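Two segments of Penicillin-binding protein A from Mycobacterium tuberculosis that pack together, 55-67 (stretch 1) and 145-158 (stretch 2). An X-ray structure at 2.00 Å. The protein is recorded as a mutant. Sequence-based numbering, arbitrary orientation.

Stretch 1 55-67: YAPVTGFYSLRYS
Stretch 2 (145-158) ALVSSPSYDPNLLA

Apolar packing, not direct hydrogen bonding, joins the stretches: no hydrogen bond crosses between them, and 661 Å² is buried, Leu157 having the largest covered area, with Pro57 and Phe61 also well covered. Helix 55-59 runs at 118° to strand 145-149, with axes 6.9 Å apart at closest approach. The register is set by Pro57 CA to Ser148 CA at 6.5 Å, Phe61 CA to Pro154 CA at 5.0 Å and Ser63 CA to Ala158 CA at 4.7 Å.

Among apolar contacts, Ala56 CB points toward stretch 2, and its small methyl lies 3.6 Å from Tyr152 CE2 and 3.8 Å from Pro154 CG. Pro57, C-gamma exo, places CG 3.7 Å from Ser148 CB; Val58 (t) brings CG2 4.2 Å from Leu146 CB.

Aromatic contacts centre on Phe61 (chi1 63°, chi2 80°), which follows Gly60, whose phi/psi of 63/-156 ends the helix; positive phi favours glycine. Leu157 (m, t) sets CD1 over one ring face, 3.7 Å from the Phe61 centroid and 15° off the normal, a CH-pi contact. Tyr152 (p) puts OH at the ring edge, 3.4 Å from Phe61 CD2.

One polar link runs through water: water 1 accepts from Leu64 N (2.9 Å) and donates to Leu157 O (2.8 Å). Ala158 CA makes a direct CA-H...O contact with Tyr62 O at 3.6 Å. Within the stretches, Tyr66 N donates to Ser63 OG (2.9 Å), Asp153 OD1 caps the weak helix about 154-157 by accepting from Asn155 N (2.8 Å), and a cis peptide precedes Pro150.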

# COMPACT_ATOMS: atom_id res chain seq x y z
N TYR A 55 6.68 -6.12 -12.14
CA TYR A 55 5.36 -5.54 -12.49
C TYR A 55 4.18 -6.52 -12.46
O TYR A 55 3.07 -6.14 -12.80
CB TYR A 55 5.41 -4.83 -13.86
CG TYR A 55 6.35 -3.65 -13.84
CD1 TYR A 55 7.68 -3.81 -14.22
CD2 TYR A 55 5.91 -2.39 -13.43
CE1 TYR A 55 8.58 -2.72 -14.20
CE2 TYR A 55 6.80 -1.29 -13.43
CZ TYR A 55 8.12 -1.48 -13.80
OH TYR A 55 9.01 -0.45 -13.77
N ALA A 56 4.41 -7.76 -12.04
CA ALA A 56 3.30 -8.73 -11.93
C ALA A 56 2.07 -8.20 -11.16
O ALA A 56 0.95 -8.43 -11.59
CB ALA A 56 3.78 -10.05 -11.34
N PRO A 57 2.26 -7.50 -10.03
CA PRO A 57 1.11 -6.95 -9.31
C PRO A 57 0.31 -5.92 -10.13
O PRO A 57 -0.87 -5.69 -9.83
CB PRO A 57 1.77 -6.25 -8.11
CG PRO A 57 3.00 -7.04 -7.87
CD PRO A 57 3.51 -7.24 -9.28
N VAL A 58 0.96 -5.33 -11.14
CA VAL A 58 0.32 -4.36 -12.00
C VAL A 58 -0.24 -5.07 -13.25
O VAL A 58 -1.42 -4.94 -13.54
CB VAL A 58 1.29 -3.20 -12.39
CG1 VAL A 58 0.65 -2.27 -13.44
CG2 VAL A 58 1.69 -2.41 -11.17
N THR A 59 0.60 -5.81 -13.97
CA THR A 59 0.13 -6.42 -15.23
C THR A 59 -0.82 -7.59 -14.97
O THR A 59 -1.80 -7.75 -15.68
CB THR A 59 1.30 -6.90 -16.13
OG1 THR A 59 2.02 -7.93 -15.47
CG2 THR A 59 2.25 -5.74 -16.49
N GLY A 60 -0.51 -8.39 -13.97
CA GLY A 60 -1.07 -9.73 -13.83
C GLY A 60 -0.62 -10.58 -15.02
O GLY A 60 0.42 -10.31 -15.64
N PHE A 61 -1.40 -11.62 -15.33
CA PHE A 61 -1.05 -12.50 -16.45
C PHE A 61 -2.17 -12.63 -17.46
O PHE A 61 -3.33 -12.29 -17.18
CB PHE A 61 -0.56 -13.89 -15.97
CG PHE A 61 -1.60 -14.69 -15.22
CD1 PHE A 61 -2.59 -15.40 -15.89
CD2 PHE A 61 -1.55 -14.78 -13.83
CE1 PHE A 61 -3.52 -16.16 -15.19
CE2 PHE A 61 -2.49 -15.52 -13.12
CZ PHE A 61 -3.47 -16.22 -13.80
N TYR A 62 -1.83 -13.09 -18.65
CA TYR A 62 -2.83 -13.38 -19.64
C TYR A 62 -2.47 -14.76 -20.17
O TYR A 62 -1.42 -14.94 -20.82
CB TYR A 62 -2.82 -12.29 -20.72
CG TYR A 62 -3.87 -12.42 -21.80
CD1 TYR A 62 -5.19 -12.09 -21.55
CD2 TYR A 62 -3.52 -12.79 -23.10
CE1 TYR A 62 -6.16 -12.16 -22.54
CE2 TYR A 62 -4.48 -12.87 -24.11
CZ TYR A 62 -5.81 -12.55 -23.82
OH TYR A 62 -6.80 -12.61 -24.78
N SER A 63 -3.33 -15.73 -19.88
CA SER A 63 -3.01 -17.14 -20.05
C SER A 63 -4.06 -17.87 -20.87
O SER A 63 -5.26 -17.69 -20.66
CB SER A 63 -2.90 -17.80 -18.67
OG SER A 63 -2.89 -19.21 -18.75
N LEU A 64 -3.61 -18.72 -21.80
CA LEU A 64 -4.51 -19.56 -22.57
C LEU A 64 -5.39 -20.46 -21.69
O LEU A 64 -6.59 -20.61 -21.94
CB LEU A 64 -3.73 -20.42 -23.55
CG LEU A 64 -3.22 -19.77 -24.81
CD1 LEU A 64 -2.32 -20.75 -25.54
CD2 LEU A 64 -4.41 -19.37 -25.69
N ARG A 65 -4.81 -21.07 -20.67
CA ARG A 65 -5.65 -21.95 -19.89
C ARG A 65 -6.15 -21.38 -18.56
O ARG A 65 -7.14 -21.86 -18.02
CB ARG A 65 -5.07 -23.37 -19.79
CG ARG A 65 -4.14 -23.63 -18.65
CD ARG A 65 -3.19 -24.79 -18.98
NE ARG A 65 -3.89 -26.00 -19.39
CZ ARG A 65 -4.32 -26.95 -18.56
NH1 ARG A 65 -4.13 -26.83 -17.25
NH2 ARG A 65 -4.94 -28.01 -19.04
N TYR A 66 -5.51 -20.32 -18.06
CA TYR A 66 -5.90 -19.75 -16.77
C TYR A 66 -6.54 -18.36 -16.82
O TYR A 66 -6.81 -17.76 -15.77
CB TYR A 66 -4.74 -19.83 -15.77
CG TYR A 66 -4.34 -21.27 -15.52
CD1 TYR A 66 -3.19 -21.80 -16.11
CD2 TYR A 66 -5.15 -22.12 -14.75
CE1 TYR A 66 -2.84 -23.13 -15.91
CE2 TYR A 66 -4.81 -23.45 -14.56
CZ TYR A 66 -3.65 -23.95 -15.13
OH TYR A 66 -3.31 -25.27 -14.96
N SER A 67 -6.80 -17.87 -18.04
CA SER A 67 -7.43 -16.58 -18.24
C SER A 67 -6.48 -15.44 -17.87
O SER A 67 -5.27 -15.54 -18.07
CB SER A 67 -8.76 -16.47 -17.45
OG SER A 67 -9.59 -15.45 -17.99
N ALA A 145 3.69 3.33 -7.43
CA ALA A 145 4.30 2.03 -7.30
C ALA A 145 3.34 1.14 -6.56
O ALA A 145 2.63 1.58 -5.65
CB ALA A 145 5.65 2.10 -6.55
N LEU A 146 3.33 -0.12 -6.98
CA LEU A 146 2.53 -1.16 -6.38
C LEU A 146 3.41 -2.40 -6.42
O LEU A 146 3.48 -3.08 -7.44
CB LEU A 146 1.24 -1.36 -7.18
CG LEU A 146 0.05 -2.03 -6.50
CD1 LEU A 146 -0.50 -1.14 -5.38
CD2 LEU A 146 -1.04 -2.33 -7.55
N VAL A 147 4.13 -2.64 -5.33
CA VAL A 147 5.12 -3.71 -5.25
C VAL A 147 4.66 -4.79 -4.29
O VAL A 147 4.17 -4.49 -3.21
CB VAL A 147 6.51 -3.17 -4.84
CG1 VAL A 147 7.51 -4.32 -4.69
CG2 VAL A 147 7.03 -2.17 -5.88
N SER A 148 4.81 -6.05 -4.70
CA SER A 148 4.51 -7.18 -3.82
C SER A 148 5.67 -8.16 -3.90
O SER A 148 6.30 -8.30 -4.96
CB SER A 148 3.18 -7.84 -4.22
OG SER A 148 2.75 -8.76 -3.22
N SER A 149 6.00 -8.80 -2.77
CA SER A 149 7.16 -9.68 -2.70
C SER A 149 6.83 -10.85 -1.75
O SER A 149 6.23 -10.63 -0.69
CB SER A 149 8.38 -8.89 -2.23
OG SER A 149 9.57 -9.67 -2.22
N PRO A 150 7.16 -12.10 -2.14
CA PRO A 150 7.76 -12.53 -3.40
C PRO A 150 6.77 -12.30 -4.54
O PRO A 150 5.59 -12.09 -4.29
CB PRO A 150 8.00 -14.03 -3.19
CG PRO A 150 6.98 -14.44 -2.16
CD PRO A 150 6.89 -13.24 -1.24
N SER A 151 7.25 -12.31 -5.78
CA SER A 151 6.38 -12.19 -6.94
C SER A 151 6.60 -13.42 -7.81
O SER A 151 7.25 -14.37 -7.38
CB SER A 151 6.66 -10.89 -7.68
OG SER A 151 5.61 -10.60 -8.60
N TYR A 152 6.07 -13.40 -9.03
CA TYR A 152 6.14 -14.55 -9.93
C TYR A 152 6.35 -14.03 -11.34
O TYR A 152 6.22 -12.84 -11.60
CB TYR A 152 4.85 -15.37 -9.86
CG TYR A 152 3.67 -14.65 -10.46
CD1 TYR A 152 3.25 -14.94 -11.76
CD2 TYR A 152 3.00 -13.66 -9.74
CE1 TYR A 152 2.19 -14.25 -12.34
CE2 TYR A 152 1.93 -12.97 -10.31
CZ TYR A 152 1.54 -13.27 -11.61
OH TYR A 152 0.48 -12.60 -12.16
N ASP A 153 6.63 -14.94 -12.26
CA ASP A 153 6.88 -14.56 -13.65
C ASP A 153 5.65 -14.84 -14.52
O ASP A 153 5.38 -15.99 -14.86
CB ASP A 153 8.11 -15.33 -14.14
CG ASP A 153 8.46 -15.04 -15.58
OD1 ASP A 153 7.77 -14.22 -16.22
OD2 ASP A 153 9.45 -15.62 -16.07
N PRO A 154 4.88 -13.79 -14.89
CA PRO A 154 3.71 -14.01 -15.75
C PRO A 154 4.03 -14.65 -17.10
O PRO A 154 3.13 -15.17 -17.73
CB PRO A 154 3.14 -12.60 -15.96
CG PRO A 154 3.59 -11.86 -14.71
CD PRO A 154 5.00 -12.37 -14.52
N ASN A 155 5.30 -14.63 -17.52
CA ASN A 155 5.69 -15.30 -18.78
C ASN A 155 5.40 -16.78 -18.73
O ASN A 155 5.12 -17.40 -19.76
CB ASN A 155 7.16 -15.06 -19.12
CG ASN A 155 7.42 -13.62 -19.51
OD1 ASN A 155 6.94 -13.17 -20.56
ND2 ASN A 155 8.14 -12.88 -18.66
N LEU A 156 5.47 -17.35 -17.54
CA LEU A 156 5.15 -18.76 -17.32
C LEU A 156 3.72 -19.13 -17.70
O LEU A 156 3.47 -20.18 -18.34
CB LEU A 156 5.37 -19.12 -15.85
CG LEU A 156 6.83 -19.32 -15.42
CD1 LEU A 156 6.94 -19.50 -13.88
CD2 LEU A 156 7.50 -20.49 -16.15
N LEU A 157 2.78 -18.28 -17.29
CA LEU A 157 1.36 -18.49 -17.54
C LEU A 157 0.95 -18.04 -18.95
O LEU A 157 -0.08 -18.48 -19.46
CB LEU A 157 0.52 -17.84 -16.42
CG LEU A 157 0.84 -18.58 -15.10
CD1 LEU A 157 0.10 -18.02 -13.90
CD2 LEU A 157 0.55 -20.07 -15.23
N ALA A 158 1.80 -17.24 -19.59
CA ALA A 158 1.61 -16.84 -20.98
C ALA A 158 2.20 -17.86 -21.97
O ALA A 158 2.09 -17.70 -23.20
CB ALA A 158 2.21 -15.46 -21.20
O HOH W 1 -0.74 -18.90 -22.10